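Side-chain contact in putative nitroreductase (Thermotoga maritima, PDB 1VKW), which is a putative nitroreductase, probably an oxidoreductase of the FMN-dependent nitroreductase clan: residues Val146-Met151 with Tyr191-Glu196. Sequence-based numbering, arbitrary orientation.
Sequences VKIVEM and YLTARE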
loop_
_atom_site.group_PDB
_atom_site.type_symbol
_atom_site.label_atom_id
_atom_site.label_comp_id
_atom_site.label_asym_id
_atom_site.label_seq_id
_atom_site.Cartn_x
_atom_site.Cartn_y
_atom_site.Cartn_z
ATOM N N VAL A 146 -10.348 15.460 -1.986
ATOM C CA VAL A 146 -9.017 16.058 -1.996
ATOM C C VAL A 146 -8.107 15.213 -1.085
ATOM O O VAL A 146 -7.023 14.795 -1.499
ATOM C CB VAL A 146 -9.033 17.521 -1.538
ATOM C CG1 VAL A 146 -7.632 18.078 -1.491
ATOM C CG2 VAL A 146 -9.903 18.377 -2.479
ATOM N N LYS A 147 -8.583 14.903 0.117
ATOM C CA LYS A 147 -7.782 14.122 1.061
ATOM C C LYS A 147 -7.430 12.731 0.521
ATOM O O LYS A 147 -6.272 12.304 0.597
ATOM C CB LYS A 147 -8.505 13.986 2.401
ATOM C CG LYS A 147 -7.632 13.412 3.512
ATOM C CD LYS A 147 -8.323 13.541 4.866
ATOM C CE LYS A 147 -7.321 13.476 6.030
ATOM N NZ LYS A 147 -7.998 13.659 7.338
ATOM N N ILE A 148 -8.417 12.023 -0.028
ATOM C CA ILE A 148 -8.166 10.679 -0.581
ATOM C C ILE A 148 -7.157 10.739 -1.727
ATOM O O ILE A 148 -6.267 9.903 -1.797
ATOM C CB ILE A 148 -9.467 10.004 -1.055
ATOM C CG1 ILE A 148 -10.369 9.676 0.141
ATOM C CG2 ILE A 148 -9.153 8.738 -1.806
ATOM C CD1 ILE A 148 -11.801 9.459 -0.238
ATOM N N VAL A 149 -7.285 11.727 -2.611
ATOM C CA VAL A 149 -6.366 11.851 -3.738
ATOM C C VAL A 149 -4.938 12.136 -3.274
ATOM O O VAL A 149 -3.977 11.559 -3.808
ATOM C CB VAL A 149 -6.819 12.922 -4.754
ATOM C CG1 VAL A 149 -5.767 13.087 -5.859
ATOM C CG2 VAL A 149 -8.125 12.494 -5.419
ATOM N N GLU A 150 -4.805 13.032 -2.301
ATOM C CA GLU A 150 -3.506 13.360 -1.735
ATOM C C GLU A 150 -2.845 12.124 -1.139
ATOM O O GLU A 150 -1.652 11.894 -1.321
ATOM C CB GLU A 150 -3.645 14.454 -0.664
ATOM C CG GLU A 150 -3.964 15.832 -1.230
ATOM C CD GLU A 150 -4.427 16.846 -0.195
ATOM O OE1 GLU A 150 -4.418 16.549 1.023
ATOM O OE2 GLU A 150 -4.795 17.975 -0.609
HETATM N N MSE A 151 -3.626 11.320 -0.428
HETATM C CA MSE A 151 -3.099 10.094 0.200
HETATM C C MSE A 151 -2.753 9.025 -0.832
HETATM O O MSE A 151 -1.815 8.253 -0.635
HETATM C CB MSE A 151 -4.110 9.523 1.191
HETATM C CG MSE A 151 -4.369 10.389 2.386
HETATM SE SE MSE A 151 -2.762 10.692 3.474
HETATM C CE MSE A 151 -2.213 12.458 2.676
ATOM N N TYR A 191 -8.805 3.079 -1.196
ATOM C CA TYR A 191 -9.728 2.221 -0.469
ATOM C C TYR A 191 -9.648 2.420 1.052
ATOM O O TYR A 191 -10.652 2.650 1.713
ATOM C CB TYR A 191 -9.480 0.757 -0.832
ATOM C CG TYR A 191 -10.205 -0.177 0.089
ATOM C CD1 TYR A 191 -11.532 -0.534 -0.147
ATOM C CD2 TYR A 191 -9.572 -0.688 1.218
ATOM C CE1 TYR A 191 -12.208 -1.393 0.721
ATOM C CE2 TYR A 191 -10.238 -1.535 2.100
ATOM C CZ TYR A 191 -11.552 -1.885 1.846
ATOM O OH TYR A 191 -12.188 -2.733 2.722
ATOM N N LEU A 192 -8.442 2.340 1.598
ATOM C CA LEU A 192 -8.243 2.461 3.042
ATOM C C LEU A 192 -8.594 3.852 3.598
ATOM O O LEU A 192 -9.147 3.961 4.687
ATOM C CB LEU A 192 -6.807 2.056 3.416
ATOM C CG LEU A 192 -6.450 0.570 3.232
ATOM C CD1 LEU A 192 -4.955 0.342 3.397
ATOM C CD2 LEU A 192 -7.229 -0.333 4.178
ATOM N N THR A 193 -8.287 4.917 2.864
ATOM C CA THR A 193 -8.622 6.265 3.341
ATOM C C THR A 193 -10.115 6.546 3.211
ATOM O O THR A 193 -10.728 7.133 4.116
ATOM C CB THR A 193 -7.804 7.340 2.620
ATOM O OG1 THR A 193 -7.970 7.210 1.209
ATOM C CG2 THR A 193 -6.307 7.140 2.856
ATOM N N ALA A 194 -10.720 6.084 2.116
ATOM C CA ALA A 194 -12.169 6.227 1.936
ATOM C C ALA A 194 -12.957 5.468 3.013
ATOM O O ALA A 194 -13.988 5.943 3.495
ATOM C CB ALA A 194 -12.577 5.759 0.538
ATOM N N ARG A 195 -12.452 4.297 3.391
ATOM C CA ARG A 195 -13.056 3.475 4.429
ATOM C C ARG A 195 -13.061 4.222 5.763
ATOM O O ARG A 195 -14.075 4.246 6.466
ATOM C CB ARG A 195 -12.291 2.152 4.563
ATOM C CG ARG A 195 -12.926 1.141 5.497
ATOM C CD ARG A 195 -12.192 -0.199 5.526
ATOM N NE ARG A 195 -10.946 -0.114 6.279
ATOM C CZ ARG A 195 -10.072 -1.106 6.418
ATOM N NH1 ARG A 195 -10.290 -2.289 5.848
ATOM N NH2 ARG A 195 -8.969 -0.913 7.134
ATOM N N GLU A 196 -11.921 4.831 6.084
ATOM C CA GLU A 196 -11.778 5.677 7.271
ATOM C C GLU A 196 -12.682 6.916 7.228
ATOM O O GLU A 196 -13.366 7.219 8.211
ATOM C CB GLU A 196 -10.312 6.104 7.434
ATOM C CG GLU A 196 -10.038 7.041 8.600
ATOM C CD GLU A 196 -10.351 6.424 9.951
ATOM O OE1 GLU A 196 -10.210 5.190 10.095
ATOM O OE2 GLU A 196 -10.733 7.177 10.875
#
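Thr193 projects from helix 180-198 toward helix 143-153 and is met there by Ile148 and Met151. The two segments run nearly antiparallel, at 151°, with their axes 9.2 Å apart at the closest point. Ile148 and Thr193 sit level with each other, CA to CA 5.9 Å.

Each branch of Thr193 has its own neighbour. The hydroxyl lies against Ile148: OG1 of Thr193 is 3.6 Å from CG2 of Ile148 and equally near CG1 of Ile148, so the oxygen faces the fork of the isoleucine. The methyl turns to the selenomethionine at Met151, where CG2 of Thr193 stands 3.6 Å from CB of Met151. CB and CG of Met151 do the touching; the bend at chi2 leads the selenium away from Thr193, and CE lies farther still.

The far arm of Ile148 reaches past Thr193 to the next residue. Its CD1 rests 3.9 Å from CB of Ala194. CG1 lies anti to the carbonyl carbon (chi1 -68°) and chi2 is extended, which sends CD1 out to the alanine. Ala190, Ile197 and Phe198 of helix 180-198 also touch Ile148. Cutting Ile148 back to an alanine is likely to open a gap beside Thr193 and Ala194, with the threonine hydroxyl less covered on that side.

No hydrogen bond joins the two segments. OG1 of Thr193 instead bonds back to the carbonyl oxygen of His189, one turn earlier. His189 also bonds through ND1 to the carbonyl oxygen of Met151, a polar tie between the helices. Helix 15-21 adds Ile19 against Thr193. With its polar end satisfied within its own helix, the buried threonine can serve as a packing residue, and this contact between two helices of the nitroreductase-like domain rests on van der Waals packing.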